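Local coordinates for SnoaL-like domain-containing protein (Burkholderia thailandensis E264, PDB 3EC9) that is of unknown function but has the NTF2-like fold of the SnoaL family, whose cone-shaped domains often bind small molecules in a pocket, at residues Y100-V114 and E126-P140. Sequence-based numbering, arbitrary orientation. Where two conformers were deposited one is given.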
# COMPACT_ATOMS: atom_id res chain seq x y z
N TYR B 100 -8.72 -11.11 -16.19
CA TYR B 100 -7.67 -12.06 -16.49
C TYR B 100 -8.08 -12.88 -17.70
O TYR B 100 -9.14 -13.52 -17.71
CB TYR B 100 -7.45 -12.96 -15.31
CG TYR B 100 -6.17 -13.72 -15.33
CD1 TYR B 100 -4.93 -13.07 -15.40
CD2 TYR B 100 -6.18 -15.11 -15.25
CE1 TYR B 100 -3.75 -13.78 -15.40
CE2 TYR B 100 -4.98 -15.85 -15.22
CZ TYR B 100 -3.77 -15.17 -15.29
OH TYR B 100 -2.57 -15.83 -15.23
N ARG B 101 -7.24 -12.84 -18.73
CA ARG B 101 -7.62 -13.47 -20.02
C ARG B 101 -7.85 -14.98 -19.92
O ARG B 101 -8.77 -15.51 -20.58
CB ARG B 101 -6.60 -13.16 -21.10
CG ARG B 101 -6.52 -11.70 -21.54
CD ARG B 101 -5.56 -11.54 -22.72
NE ARG B 101 -5.07 -10.17 -22.93
CZ ARG B 101 -5.77 -9.18 -23.51
NH1 ARG B 101 -7.03 -9.36 -23.88
NH2 ARG B 101 -5.21 -7.98 -23.67
N ARG B 102 -7.05 -15.68 -19.13
CA ARG B 102 -7.16 -17.16 -19.04
C ARG B 102 -8.48 -17.66 -18.42
O ARG B 102 -9.02 -18.71 -18.82
CB ARG B 102 -5.96 -17.74 -18.25
CG ARG B 102 -5.95 -19.29 -18.22
CD ARG B 102 -4.54 -19.91 -18.10
NE ARG B 102 -3.79 -19.35 -16.98
CZ ARG B 102 -3.93 -19.71 -15.70
NH1 ARG B 102 -4.78 -20.68 -15.35
NH2 ARG B 102 -3.22 -19.09 -14.77
N THR B 103 -9.02 -16.91 -17.49
CA THR B 103 -10.21 -17.32 -16.73
C THR B 103 -11.45 -16.51 -17.10
O THR B 103 -12.57 -16.95 -16.85
CB THR B 103 -9.95 -17.14 -15.25
OG1 THR B 103 -9.76 -15.74 -15.03
CG2 THR B 103 -8.71 -17.88 -14.79
N GLY B 104 -11.27 -15.29 -17.62
CA GLY B 104 -12.38 -14.40 -17.94
C GLY B 104 -12.95 -13.66 -16.73
O GLY B 104 -13.97 -12.95 -16.85
N LYS B 105 -12.27 -13.80 -15.58
CA LYS B 105 -12.71 -13.21 -14.32
C LYS B 105 -12.12 -11.83 -14.12
O LYS B 105 -10.95 -11.59 -14.44
CB LYS B 105 -12.34 -14.09 -13.11
CG LYS B 105 -12.99 -15.44 -13.09
CD LYS B 105 -12.53 -16.24 -11.90
CE LYS B 105 -13.14 -17.64 -11.93
NZ LYS B 105 -12.75 -18.42 -10.71
N SER B 106 -12.95 -10.89 -13.67
CA SER B 106 -12.48 -9.54 -13.33
C SER B 106 -12.24 -9.37 -11.83
O SER B 106 -12.66 -10.19 -11.03
CB SER B 106 -13.48 -8.48 -13.81
OG SER B 106 -14.75 -8.68 -13.23
N PHE B 107 -11.53 -8.29 -11.49
CA PHE B 107 -11.33 -7.85 -10.10
C PHE B 107 -11.28 -6.34 -10.13
O PHE B 107 -11.05 -5.69 -11.17
CB PHE B 107 -9.98 -8.36 -9.50
CG PHE B 107 -8.79 -7.55 -9.97
CD1 PHE B 107 -8.22 -7.78 -11.23
CD2 PHE B 107 -8.25 -6.55 -9.19
CE1 PHE B 107 -7.16 -7.04 -11.66
CE2 PHE B 107 -7.17 -5.81 -9.63
CZ PHE B 107 -6.63 -6.04 -10.87
N GLU B 108 -11.48 -5.77 -8.93
CA GLU B 108 -11.18 -4.39 -8.67
C GLU B 108 -10.61 -4.33 -7.25
O GLU B 108 -11.12 -4.94 -6.35
CB GLU B 108 -12.45 -3.53 -8.80
CG GLU B 108 -12.24 -2.06 -8.47
CD GLU B 108 -13.43 -1.23 -8.78
OE1 GLU B 108 -14.54 -1.78 -8.85
OE2 GLU B 108 -13.24 -0.00 -8.96
N CYS B 109 -9.56 -3.56 -7.05
CA CYS B 109 -9.03 -3.43 -5.68
C CYS B 109 -8.24 -2.13 -5.48
O CYS B 109 -7.98 -1.38 -6.44
CB CYS B 109 -8.16 -4.65 -5.34
SG CYS B 109 -6.52 -4.66 -6.19
N ARG B 110 -7.84 -1.87 -4.25
CA ARG B 110 -7.07 -0.69 -3.91
C ARG B 110 -5.59 -0.91 -4.10
O ARG B 110 -5.07 -2.04 -4.07
CB ARG B 110 -7.38 -0.26 -2.48
CG ARG B 110 -8.85 0.17 -2.25
CD ARG B 110 -9.08 1.51 -2.79
NE ARG B 110 -8.60 2.56 -1.89
CZ ARG B 110 -8.47 3.84 -2.23
NH1 ARG B 110 -8.67 4.23 -3.48
NH2 ARG B 110 -8.14 4.74 -1.32
N VAL B 111 -4.88 0.20 -4.26
CA VAL B 111 -3.43 0.18 -4.41
C VAL B 111 -2.86 1.51 -3.93
O VAL B 111 -3.46 2.57 -4.14
CB VAL B 111 -2.96 -0.13 -5.86
CG1 VAL B 111 -3.59 0.81 -6.88
CG2 VAL B 111 -1.41 -0.12 -5.92
N ALA B 112 -1.70 1.44 -3.27
CA ALA B 112 -0.85 2.59 -3.04
C ALA B 112 0.52 2.34 -3.68
O ALA B 112 1.04 1.18 -3.70
CB ALA B 112 -0.68 2.88 -1.54
N HIS B 113 1.10 3.41 -4.24
CA HIS B 113 2.43 3.41 -4.83
C HIS B 113 3.30 4.45 -4.13
O HIS B 113 2.91 5.61 -4.01
CB HIS B 113 2.41 3.82 -6.28
CG HIS B 113 1.52 3.00 -7.14
ND1 HIS B 113 0.71 3.55 -8.11
CD2 HIS B 113 1.35 1.66 -7.21
CE1 HIS B 113 0.06 2.58 -8.72
NE2 HIS B 113 0.45 1.43 -8.23
N VAL B 114 4.45 4.00 -3.65
CA VAL B 114 5.42 4.90 -3.02
C VAL B 114 6.59 5.15 -3.98
O VAL B 114 7.21 4.20 -4.49
CB VAL B 114 5.96 4.34 -1.67
CG1 VAL B 114 7.04 5.29 -1.09
CG2 VAL B 114 4.80 4.11 -0.68
N GLU B 126 7.51 1.51 -5.32
CA GLU B 126 7.07 0.29 -4.67
C GLU B 126 5.54 0.21 -4.67
O GLU B 126 4.86 1.18 -4.31
CB GLU B 126 7.70 0.10 -3.27
CG GLU B 126 7.27 -1.24 -2.60
CD GLU B 126 7.94 -1.51 -1.30
OE1 GLU B 126 8.68 -0.63 -0.77
OE2 GLU B 126 7.79 -2.68 -0.81
N GLN B 127 5.01 -0.96 -5.03
CA GLN B 127 3.58 -1.18 -5.15
C GLN B 127 3.05 -1.91 -3.87
O GLN B 127 3.68 -2.85 -3.37
CB GLN B 127 3.34 -2.11 -6.35
CG GLN B 127 1.93 -2.59 -6.56
CD GLN B 127 1.94 -3.83 -7.48
OE1 GLN B 127 2.59 -4.87 -7.18
NE2 GLN B 127 1.27 -3.72 -8.60
N PHE B 128 1.90 -1.46 -3.37
CA PHE B 128 1.21 -2.09 -2.25
C PHE B 128 -0.26 -2.29 -2.64
O PHE B 128 -1.02 -1.33 -2.67
CB PHE B 128 1.27 -1.23 -0.98
CG PHE B 128 2.67 -0.83 -0.55
CD1 PHE B 128 3.31 0.19 -1.20
CD2 PHE B 128 3.32 -1.49 0.48
CE1 PHE B 128 4.61 0.56 -0.82
CE2 PHE B 128 4.60 -1.14 0.88
CZ PHE B 128 5.26 -0.11 0.22
N THR B 129 -0.67 -3.50 -3.02
CA THR B 129 -2.00 -3.76 -3.52
C THR B 129 -2.61 -5.03 -2.96
O THR B 129 -1.94 -5.81 -2.27
CB THR B 129 -2.02 -3.75 -5.06
OG1 THR B 129 -3.37 -3.63 -5.57
CG2 THR B 129 -1.33 -4.99 -5.63
N ASP B 130 -3.90 -5.23 -3.27
CA ASP B 130 -4.67 -6.34 -2.70
C ASP B 130 -4.42 -7.57 -3.50
O ASP B 130 -5.18 -7.99 -4.38
CB ASP B 130 -6.14 -5.92 -2.64
CG ASP B 130 -6.94 -6.69 -1.58
OD1 ASP B 130 -6.58 -7.85 -1.25
OD2 ASP B 130 -7.96 -6.14 -1.09
N THR B 131 -3.27 -8.16 -3.22
CA THR B 131 -2.83 -9.30 -4.00
C THR B 131 -3.78 -10.51 -3.96
O THR B 131 -3.84 -11.30 -4.91
CB THR B 131 -1.39 -9.67 -3.57
OG1 THR B 131 -1.38 -9.81 -2.17
CG2 THR B 131 -0.39 -8.56 -3.98
N LEU B 132 -4.51 -10.67 -2.86
CA LEU B 132 -5.50 -11.76 -2.79
C LEU B 132 -6.61 -11.53 -3.83
O LEU B 132 -6.99 -12.45 -4.53
CB LEU B 132 -6.10 -11.89 -1.39
CG LEU B 132 -7.14 -12.99 -1.24
CD1 LEU B 132 -6.48 -14.37 -1.47
CD2 LEU B 132 -7.84 -12.93 0.13
N LEU B 133 -7.14 -10.32 -3.91
CA LEU B 133 -8.20 -10.06 -4.92
C LEU B 133 -7.72 -10.23 -6.34
O LEU B 133 -8.47 -10.70 -7.19
CB LEU B 133 -8.83 -8.68 -4.71
CG LEU B 133 -9.96 -8.61 -3.66
CD1 LEU B 133 -9.62 -9.18 -2.29
CD2 LEU B 133 -10.54 -7.18 -3.53
N VAL B 134 -6.48 -9.82 -6.64
CA VAL B 134 -5.93 -10.07 -7.97
C VAL B 134 -5.80 -11.59 -8.24
O VAL B 134 -6.22 -12.13 -9.27
CB VAL B 134 -4.58 -9.37 -8.10
CG1 VAL B 134 -3.97 -9.71 -9.49
CG2 VAL B 134 -4.69 -7.83 -7.89
N ALA B 135 -5.26 -12.28 -7.26
CA ALA B 135 -5.12 -13.74 -7.31
C ALA B 135 -6.47 -14.47 -7.51
O ALA B 135 -6.54 -15.48 -8.22
CB ALA B 135 -4.38 -14.24 -6.05
N GLN B 136 -7.53 -13.98 -6.90
CA GLN B 136 -8.86 -14.60 -7.05
C GLN B 136 -9.30 -14.60 -8.52
O GLN B 136 -9.98 -15.52 -8.99
CB GLN B 136 -9.91 -13.87 -6.19
CG GLN B 136 -9.85 -14.12 -4.71
CD GLN B 136 -10.73 -13.14 -3.87
OE1 GLN B 136 -11.31 -12.16 -4.38
NE2 GLN B 136 -10.85 -13.43 -2.60
N ALA B 137 -8.97 -13.54 -9.24
CA ALA B 137 -9.32 -13.41 -10.65
C ALA B 137 -8.56 -14.44 -11.50
O ALA B 137 -8.96 -14.74 -12.62
CB ALA B 137 -9.06 -11.99 -11.15
N MSE B 138 -7.43 -14.92 -10.99
CA MSE B 138 -6.56 -15.82 -11.74
C MSE B 138 -6.85 -17.28 -11.41
O MSE B 138 -6.16 -18.18 -11.91
CB MSE B 138 -5.11 -15.48 -11.45
CG MSE B 138 -4.82 -13.99 -11.68
SE MSE B 138 -3.06 -13.53 -11.07
CE MSE B 138 -2.09 -14.87 -12.06
N GLN B 139 -7.86 -17.51 -10.59
CA GLN B 139 -8.28 -18.89 -10.24
C GLN B 139 -9.29 -19.42 -11.22
O GLN B 139 -10.30 -18.76 -11.47
CB GLN B 139 -8.97 -18.93 -8.88
CG GLN B 139 -8.11 -18.46 -7.73
CD GLN B 139 -6.75 -19.12 -7.72
OE1 GLN B 139 -5.72 -18.44 -7.71
NE2 GLN B 139 -6.74 -20.47 -7.74
N PRO B 140 -9.03 -20.62 -11.80
CA PRO B 140 -10.06 -21.31 -12.58
C PRO B 140 -11.33 -21.51 -11.77
O PRO B 140 -12.43 -21.38 -12.32
CB PRO B 140 -9.41 -22.66 -12.90
CG PRO B 140 -7.94 -22.37 -12.90
CD PRO B 140 -7.75 -21.36 -11.80
OXT PRO B 140 -11.30 -21.79 -10.57
O HOH W 1 -4.08 -19.41 -11.78
O HOH W 2 -12.50 -16.54 -8.22
O HOH W 3 -8.70 -3.64 -2.00
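V111 and T129 face each other as a non-hydrogen-bonded antiparallel pair at the end of a ladder, beyond which a helix, not a strand, packs against strand 106-114. Up to that point strand 126-129 is bonded edge to edge with it, A112 N reaching F128 O at 2.9 Å; on V114, two residues on, CG2 settles obliquely against CE1 of the F128 ring. At the switch T129 OG1, set anti to its own backbone N (chi1 -164°), donates to R110 O at 2.8 Å, the same carbonyl that D130 N reaches only weakly.

Helix 131-137 carries on the same way, antiparallel to the strand, its axis 7.4 Å away. D130 CB abuts C109 CB, L133 rests CD2 against both E108 O and C109 CB, V134 CG2 sits over one face of the F107 ring, 3.6 Å from CE2, and A137 CB comes up against the carbonyl oxygens of K105 and S106, its small size consistent with so close an approach. Selenomethionine M138 lays CG over the Y100 ring, 3.7 Å from its centroid, while W73 meets that ring edge-to-face.

R110 pairs with E126 of the second subunit, and E126 with its R110. T103 OG1 donates to A137 O at the helix end (2.7 Å) and extended K105 brings NZ within 2.6 Å of Q139 O in the tail, so polar bonds hold the chain end while side chains such as F107 and V134 pack apolar surfaces.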